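Local coordinates for protein acyl-homoserine-lactone synthase (PDB 1RO5) that makes the quorum-sensing signal N-(3-oxododecanoyl)homoserine lactone from an acylated acyl-carrier protein and S-adenosyl-L-methionine, at residues E12-K16 with K17-E21; P77-L80 with K81-P85; V159-F162 with G163-K167. One frame throughout, in Å; residues are numbered along the deposited sequence.

Contact 1. Residues E12-K16 with K17-E21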
loop_
_atom_site.group_PDB
_atom_site.type_symbol
_atom_site.label_atom_id
_atom_site.label_comp_id
_atom_site.label_asym_id
_atom_site.label_seq_id
_atom_site.Cartn_x
_atom_site.Cartn_y
_atom_site.Cartn_z
ATOM N N GLU A 12 -4.778 -15.384 -4.710
ATOM C CA GLU A 12 -4.757 -16.775 -5.163
ATOM C C GLU A 12 -3.304 -17.248 -5.409
ATOM O O GLU A 12 -3.013 -18.364 -5.033
ATOM C CB GLU A 12 -5.634 -16.948 -6.466
ATOM C CG GLU A 12 -7.086 -17.492 -6.268
ATOM C CD GLU A 12 -7.671 -18.273 -7.546
ATOM O OE1 GLU A 12 -7.266 -19.459 -7.852
ATOM O OE2 GLU A 12 -8.578 -17.715 -8.267
ATOM N N GLU A 13 -2.404 -16.432 -5.997
ATOM C CA GLU A 13 -0.980 -16.836 -6.168
ATOM C C GLU A 13 -0.131 -17.062 -4.860
ATOM O O GLU A 13 1.040 -17.426 -4.948
ATOM C CB GLU A 13 -0.206 -15.887 -7.116
ATOM C CG GLU A 13 -0.896 -15.465 -8.472
ATOM C CD GLU A 13 0.035 -14.452 -9.221
ATOM O OE1 GLU A 13 1.280 -14.697 -9.126
ATOM O OE2 GLU A 13 -0.370 -13.396 -9.865
ATOM N N PHE A 14 -0.668 -16.857 -3.651
ATOM C CA PHE A 14 0.233 -16.964 -2.509
ATOM C C PHE A 14 -0.278 -18.109 -1.686
ATOM O O PHE A 14 -1.496 -18.351 -1.683
ATOM C CB PHE A 14 0.224 -15.753 -1.566
ATOM C CG PHE A 14 0.795 -14.506 -2.129
ATOM C CD1 PHE A 14 -0.001 -13.584 -2.772
ATOM C CD2 PHE A 14 2.102 -14.142 -1.860
ATOM C CE1 PHE A 14 0.489 -12.371 -3.224
ATOM C CE2 PHE A 14 2.576 -12.857 -2.316
ATOM C CZ PHE A 14 1.750 -12.015 -3.001
ATOM N N ASP A 15 0.661 -18.750 -0.967
ATOM C CA ASP A 15 0.486 -19.969 -0.194
ATOM C C ASP A 15 -0.300 -19.557 1.020
ATOM O O ASP A 15 0.081 -18.585 1.681
ATOM C CB ASP A 15 1.879 -20.504 0.269
ATOM C CG ASP A 15 3.027 -20.315 -0.820
ATOM O OD1 ASP A 15 3.722 -21.369 -1.063
ATOM O OD2 ASP A 15 3.308 -19.221 -1.486
ATOM N N LYS A 16 -1.356 -20.281 1.338
ATOM C CA LYS A 16 -2.125 -20.104 2.601
ATOM C C LYS A 16 -1.309 -19.742 3.836
ATOM O O LYS A 16 -1.836 -19.179 4.795
ATOM C CB LYS A 16 -3.029 -21.336 2.959
ATOM C CG LYS A 16 -4.235 -21.735 1.961
ATOM C CD LYS A 16 -5.105 -20.524 1.589
ATOM C CE LYS A 16 -5.838 -20.542 0.170
ATOM N NZ LYS A 16 -6.294 -19.086 -0.340
ATOM N N LYS A 17 -0.023 -20.076 3.819
ATOM C CA LYS A 17 0.874 -19.844 4.954
ATOM C C LYS A 17 1.431 -18.461 4.875
ATOM O O LYS A 17 1.594 -17.823 5.864
ATOM C CB LYS A 17 2.137 -20.800 4.922
ATOM C CG LYS A 17 1.895 -22.335 5.252
ATOM C CD LYS A 17 2.600 -23.228 4.052
ATOM C CE LYS A 17 2.051 -24.644 3.849
ATOM N NZ LYS A 17 3.164 -25.676 4.088
ATOM N N LEU A 18 1.874 -18.061 3.704
ATOM C CA LEU A 18 2.337 -16.713 3.553
ATOM C C LEU A 18 1.179 -15.751 3.889
ATOM O O LEU A 18 1.410 -14.800 4.646
ATOM C CB LEU A 18 2.714 -16.499 2.124
ATOM C CG LEU A 18 4.170 -16.510 1.965
ATOM C CD1 LEU A 18 4.452 -16.155 0.582
ATOM C CD2 LEU A 18 4.810 -15.651 3.053
ATOM N N LEU A 19 -0.042 -16.061 3.394
ATOM C CA LEU A 19 -1.204 -15.188 3.584
ATOM C C LEU A 19 -1.436 -15.080 5.047
ATOM O O LEU A 19 -1.768 -13.977 5.576
ATOM C CB LEU A 19 -2.496 -15.684 2.916
ATOM C CG LEU A 19 -2.330 -15.682 1.428
ATOM C CD1 LEU A 19 -3.456 -16.495 0.765
ATOM C CD2 LEU A 19 -2.156 -14.257 0.830
ATOM N N GLY A 20 -1.211 -16.179 5.761
ATOM C CA GLY A 20 -1.528 -16.154 7.206
ATOM C C GLY A 20 -0.505 -15.276 7.877
ATOM O O GLY A 20 -0.864 -14.485 8.724
ATOM N N GLU A 21 0.764 -15.293 7.452
ATOM C CA GLU A 21 1.754 -14.387 8.092
ATOM C C GLU A 21 1.488 -12.903 7.744
ATOM O O GLU A 21 1.741 -12.057 8.591
ATOM C CB GLU A 21 3.120 -14.665 7.518
ATOM C CG GLU A 21 3.974 -15.718 8.192
ATOM C CD GLU A 21 5.443 -15.431 7.782
ATOM O OE1 GLU A 21 6.111 -14.443 8.291
ATOM O OE2 GLU A 21 5.891 -16.178 6.892
#

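Contact 2. Residues P77-L80 with K81-P85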
loop_
_atom_site.group_PDB
_atom_site.type_symbol
_atom_site.label_atom_id
_atom_site.label_comp_id
_atom_site.label_asym_id
_atom_site.label_seq_id
_atom_site.Cartn_x
_atom_site.Cartn_y
_atom_site.Cartn_z
ATOM N N PRO A 77 -14.774 -2.452 -5.735
ATOM C CA PRO A 77 -14.860 -1.679 -4.497
ATOM C C PRO A 77 -13.441 -1.504 -3.865
ATOM O O PRO A 77 -12.632 -2.433 -4.004
ATOM C CB PRO A 77 -15.755 -2.560 -3.582
ATOM C CG PRO A 77 -16.419 -3.523 -4.544
ATOM C CD PRO A 77 -15.394 -3.791 -5.634
ATOM N N TYR A 78 -13.165 -0.340 -3.248
ATOM C CA TYR A 78 -11.889 -0.094 -2.616
ATOM C C TYR A 78 -12.086 0.854 -1.452
ATOM O O TYR A 78 -13.164 1.437 -1.338
ATOM C CB TYR A 78 -10.828 0.360 -3.653
ATOM C CG TYR A 78 -11.114 1.658 -4.335
ATOM C CD1 TYR A 78 -10.536 2.817 -3.894
ATOM C CD2 TYR A 78 -11.991 1.705 -5.427
ATOM C CE1 TYR A 78 -10.758 3.998 -4.506
ATOM C CE2 TYR A 78 -12.248 2.913 -6.077
ATOM C CZ TYR A 78 -11.551 4.044 -5.608
ATOM O OH TYR A 78 -11.786 5.289 -6.188
ATOM N N MET A 79 -11.124 0.927 -0.512
ATOM C CA MET A 79 -11.400 1.504 0.828
ATOM C C MET A 79 -11.655 3.039 0.665
ATOM O O MET A 79 -12.460 3.604 1.403
ATOM C CB MET A 79 -10.210 1.320 1.795
ATOM C CG MET A 79 -9.786 -0.150 1.989
ATOM S SD MET A 79 -8.714 -0.466 3.364
ATOM C CE MET A 79 -10.075 -0.386 4.764
ATOM N N LEU A 80 -11.053 3.726 -0.310
ATOM C CA LEU A 80 -11.207 5.205 -0.340
ATOM C C LEU A 80 -12.692 5.470 -0.719
ATOM O O LEU A 80 -13.324 6.342 -0.156
ATOM C CB LEU A 80 -10.343 5.851 -1.417
ATOM C CG LEU A 80 -10.082 7.323 -1.461
ATOM C CD1 LEU A 80 -9.450 7.905 -2.675
ATOM C CD2 LEU A 80 -10.758 8.268 -0.511
ATOM N N LYS A 81 -13.195 4.667 -1.640
ATOM C CA LYS A 81 -14.532 4.862 -2.207
ATOM C C LYS A 81 -15.550 4.322 -1.254
ATOM O O LYS A 81 -16.613 4.946 -1.087
ATOM C CB LYS A 81 -14.680 4.158 -3.554
ATOM C CG LYS A 81 -16.041 4.369 -4.248
ATOM C CD LYS A 81 -16.545 3.416 -5.358
ATOM C CE LYS A 81 -16.112 3.699 -6.771
ATOM N NZ LYS A 81 -15.647 2.352 -7.462
ATOM N N ASN A 82 -15.259 3.186 -0.584
ATOM C CA ASN A 82 -16.346 2.544 0.129
ATOM C C ASN A 82 -16.186 2.486 1.601
ATOM O O ASN A 82 -17.080 1.955 2.213
ATOM C CB ASN A 82 -16.578 1.136 -0.417
ATOM C CG ASN A 82 -16.948 1.136 -1.888
ATOM O OD1 ASN A 82 -16.133 0.809 -2.790
ATOM N ND2 ASN A 82 -18.134 1.586 -2.159
ATOM N N THR A 83 -15.049 2.893 2.168
ATOM C CA THR A 83 -14.905 2.901 3.589
ATOM C C THR A 83 -14.574 4.357 4.050
ATOM O O THR A 83 -14.976 4.814 5.149
ATOM C CB THR A 83 -13.724 1.860 4.035
ATOM O OG1 THR A 83 -14.135 0.476 3.770
ATOM C CG2 THR A 83 -13.494 1.891 5.521
ATOM N N PHE A 84 -13.853 5.098 3.227
ATOM C CA PHE A 84 -13.444 6.371 3.701
ATOM C C PHE A 84 -13.896 7.479 2.738
ATOM O O PHE A 84 -13.125 8.399 2.519
ATOM C CB PHE A 84 -11.944 6.490 3.913
ATOM C CG PHE A 84 -11.372 5.462 4.836
ATOM C CD1 PHE A 84 -10.558 4.427 4.323
ATOM C CD2 PHE A 84 -11.584 5.530 6.227
ATOM C CE1 PHE A 84 -9.988 3.472 5.184
ATOM C CE2 PHE A 84 -11.048 4.583 7.064
ATOM C CZ PHE A 84 -10.208 3.541 6.532
ATOM N N PRO A 85 -15.148 7.484 2.311
ATOM C CA PRO A 85 -15.551 8.455 1.279
ATOM C C PRO A 85 -15.415 9.934 1.744
ATOM O O PRO A 85 -15.136 10.726 0.911
ATOM C CB PRO A 85 -17.009 8.077 0.937
ATOM C CG PRO A 85 -17.407 7.030 1.954
ATOM C CD PRO A 85 -16.262 6.660 2.815
#

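Contact 3. Residues V159-F162 with G163-K167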
loop_
_atom_site.group_PDB
_atom_site.type_symbol
_atom_site.label_atom_id
_atom_site.label_comp_id
_atom_site.label_asym_id
_atom_site.label_seq_id
_atom_site.Cartn_x
_atom_site.Cartn_y
_atom_site.Cartn_z
ATOM N N VAL A 159 2.745 13.752 -5.542
ATOM C CA VAL A 159 1.737 13.303 -4.603
ATOM C C VAL A 159 0.871 14.453 -4.294
ATOM O O VAL A 159 1.362 15.575 -3.988
ATOM C CB VAL A 159 2.417 12.913 -3.310
ATOM C CG1 VAL A 159 1.441 12.239 -2.395
ATOM C CG2 VAL A 159 3.327 11.844 -3.635
ATOM N N SER A 160 -0.433 14.245 -4.389
ATOM C CA SER A 160 -1.312 15.362 -4.153
ATOM C C SER A 160 -2.435 14.732 -3.348
ATOM O O SER A 160 -2.497 13.527 -3.298
ATOM C CB SER A 160 -1.755 15.974 -5.467
ATOM O OG SER A 160 -2.949 15.372 -5.979
ATOM N N ARG A 161 -3.222 15.526 -2.667
ATOM C CA ARG A 161 -4.256 15.083 -1.833
ATOM C C ARG A 161 -5.629 15.491 -2.409
ATOM O O ARG A 161 -5.743 16.409 -3.206
ATOM C CB ARG A 161 -3.972 15.572 -0.340
ATOM C CG ARG A 161 -4.619 16.777 0.150
ATOM C CD ARG A 161 -3.828 17.736 1.228
ATOM N NE ARG A 161 -3.018 17.114 2.264
ATOM C CZ ARG A 161 -3.085 17.415 3.582
ATOM N NH1 ARG A 161 -4.001 18.270 4.002
ATOM N NH2 ARG A 161 -2.288 16.821 4.516
ATOM N N PHE A 162 -6.661 14.714 -2.119
ATOM C CA PHE A 162 -8.023 14.982 -2.542
ATOM C C PHE A 162 -8.650 16.181 -1.782
ATOM O O PHE A 162 -9.574 16.844 -2.282
ATOM C CB PHE A 162 -8.889 13.699 -2.302
ATOM C CG PHE A 162 -8.703 12.658 -3.381
ATOM C CD1 PHE A 162 -7.587 11.819 -3.336
ATOM C CD2 PHE A 162 -9.570 12.592 -4.526
ATOM C CE1 PHE A 162 -7.401 10.778 -4.289
ATOM C CE2 PHE A 162 -9.344 11.642 -5.550
ATOM C CZ PHE A 162 -8.279 10.715 -5.444
ATOM N N GLY A 163 -8.239 16.398 -0.538
ATOM C CA GLY A 163 -8.781 17.429 0.273
ATOM C C GLY A 163 -8.056 17.416 1.626
ATOM O O GLY A 163 -7.056 16.739 1.827
ATOM N N PRO A 164 -8.554 18.195 2.577
ATOM C CA PRO A 164 -7.919 18.270 3.931
ATOM C C PRO A 164 -7.774 16.886 4.623
ATOM O O PRO A 164 -8.659 16.072 4.411
ATOM C CB PRO A 164 -8.891 19.140 4.783
ATOM C CG PRO A 164 -9.692 19.952 3.692
ATOM C CD PRO A 164 -9.702 19.106 2.365
ATOM N N HIS A 165 -6.738 16.651 5.432
ATOM C CA HIS A 165 -6.700 15.496 6.291
ATOM C C HIS A 165 -7.830 15.548 7.365
ATOM O O HIS A 165 -8.325 16.635 7.668
ATOM C CB HIS A 165 -5.382 15.428 6.981
ATOM C CG HIS A 165 -5.105 16.633 7.818
ATOM N ND1 HIS A 165 -4.382 17.720 7.349
ATOM C CD2 HIS A 165 -5.455 16.939 9.087
ATOM C CE1 HIS A 165 -4.331 18.657 8.289
ATOM N NE2 HIS A 165 -4.960 18.199 9.358
ATOM N N LEU A 166 -8.202 14.391 7.946
ATOM C CA LEU A 166 -9.282 14.274 8.930
ATOM C C LEU A 166 -8.798 13.340 10.032
ATOM O O LEU A 166 -7.930 12.512 9.799
ATOM C CB LEU A 166 -10.621 13.758 8.301
ATOM C CG LEU A 166 -11.388 14.624 7.287
ATOM C CD1 LEU A 166 -12.623 13.829 6.678
ATOM C CD2 LEU A 166 -11.923 16.043 7.960
ATOM N N LYS A 167 -9.303 13.524 11.228
ATOM C CA LYS A 167 -8.949 12.661 12.308
ATOM C C LYS A 167 -9.643 11.309 12.094
ATOM O O LYS A 167 -10.880 11.196 12.141
ATOM C CB LYS A 167 -9.295 13.288 13.670
ATOM C CG LYS A 167 -9.040 12.439 14.982
ATOM C CD LYS A 167 -10.127 12.741 16.056
ATOM C CE LYS A 167 -10.084 11.769 17.318
ATOM N NZ LYS A 167 -10.886 10.388 17.292
#

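Contact 1. Residues E12-K16 with K17-E21
The first turn of helix 16-30 is packed against the loop that leads into it, and the side chains of Leu18 and Leu19 both reach back to Phe14. Leu18 CD1 lies in the plane of the phenylalanine ring, at its edge, 3.9 Å from Phe14 CD2. Leu19 crosses Phe14 at about a right angle, its CD2 methyl on the stem of the aromatic side chain, 3.7 Å from Phe14 CB. With Phe14 CG anti to its carbonyl carbon (chi1 -68°), the ring is carried to where Leu18 can meet its rim while Leu19 stays at the CB end. The other methyl of Leu19, CD1, rests 3.6 Å from Phe14 O.

Phe14 and Leu18 join the loop and helix to the central sheet of this GNAT-like alpha-beta-alpha sandwich, for both touch Leu58 of strand 55-61 and Gln7 of strand 5-10. The backbone starts the helix with a bond of 3.1 Å from Leu19 N to Asp15 O. A weak one follows from Gly20 N to Lys16 O at 3.2 Å. Asp15 runs alongside Leu18, pointing the same way, with its OD2 3.9 Å from Leu18 CD1. The Lys16 chain bends at chi2 (-49°) and crosses Leu19 obliquely, with Lys16 NZ 4.0 Å from Leu19 CD1.

Contact 2. Residues P77-L80 with K81-P85
One face of the Tyr78 ring carries Lys81 CB, which stands 3.8 Å from the ring centroid and 17° off the normal, a CH-pi contact made with the lysine chain crossing the tyrosine at about a right angle. Farther along that chain, Lys81 NZ comes 3.7 Å from Tyr78 CE2 and has a weak bond to Thr74 O, while the tyrosine hydroxyl is bonded to Pro94 O. On one face of the Phe84 ring sits the methyl of its neighbour Thr83; Met79 lies side by side with Phe84, its CE 3.9 Å from Phe84 CE1.

These side chains belong to the short helix 79-82 and its flanks, with Tyr78 as the N-cap residue, in the connection from strand 64-73 to strand 99-107. Asn82 folds back on the start of the turn: its OD1 takes the N-H of Tyr78 on a lone pair at 3.2 Å, and its own N gives a 2.8 Å bond to Tyr78 O. Where the helix ends, Thr83 N and Phe84 N both bond to Met79 O, the first at 2.8 Å from a direction tilted 33° out of the carbonyl plane, the second at 2.7 Å and nearly in line with the C=O. Pro85 CA adds a C-H...O contact of 3.4 Å to Leu80 O.

Contact 3. Residues V159-F162 with G163-K167
Arg161, Gly163 and His165 carry this contact, where the chain leaves strand 158-161 and continues into strand 166-168. The aliphatic part of Arg161 lies against the glycine carbonyl: Arg161 CG is 3.0 Å from Gly163 O, a tight approach, and Arg161 CD is 3.4 Å from the same oxygen. Gly163 itself is nearly fully extended, and its carbonyl faces the arginine chain.

From there the arginine bends at chi2 and chi3 (-38° for the latter), which carries its guanidinium past Gly163 to the histidine. The two side chains run side by side and point the same way, but their flat groups are steeply turned, 77° apart. Arg161 CZ lies in the ring plane at the imidazole edge, and Arg161 NH1 gives a weak hydrogen bond of 3.4 Å to His165 ND1.

The loop interrupts one edge of the mixed sheet, with strands 158-161 and 166-168 pairing in succession with strand 171-179. Arg161 and His165 also touch Val146 of helix 146-154, and from the same helix Glu149 forms a salt bridge with Arg161 NH2.

If the weak bond forms as modelled, ND1 accepts, and the guanidinium, though partly balanced by Glu149, may disfavour a second proton on the imidazole; the glutamate, rather than the histidine, is the likely main anchor of the guanidinium.

Followed from the N terminus, the three contacts come in series, and none nests in or crosses another. Contact 1 closes the loop after strand 5-10 and starts helix 16-30, setting it on strands 5-10, 55-61 and 64-73. Contact 2 closes the short turn of helix 79-82, in the connection from strand 64-73 to strand 99-107. Contact 3 spans the loop between strands 158-161 and 166-168. Contacts 1 and 3 lie on opposite sides of the chain's centre, their centres about 33 Å apart. Contacts 2 and 3 touch, Leu80 CD1 packing 3.9 Å from Phe162 CE1, so the helix 79-82 region is joined to the edge of the sheet formed by 158-161 beside 171-179.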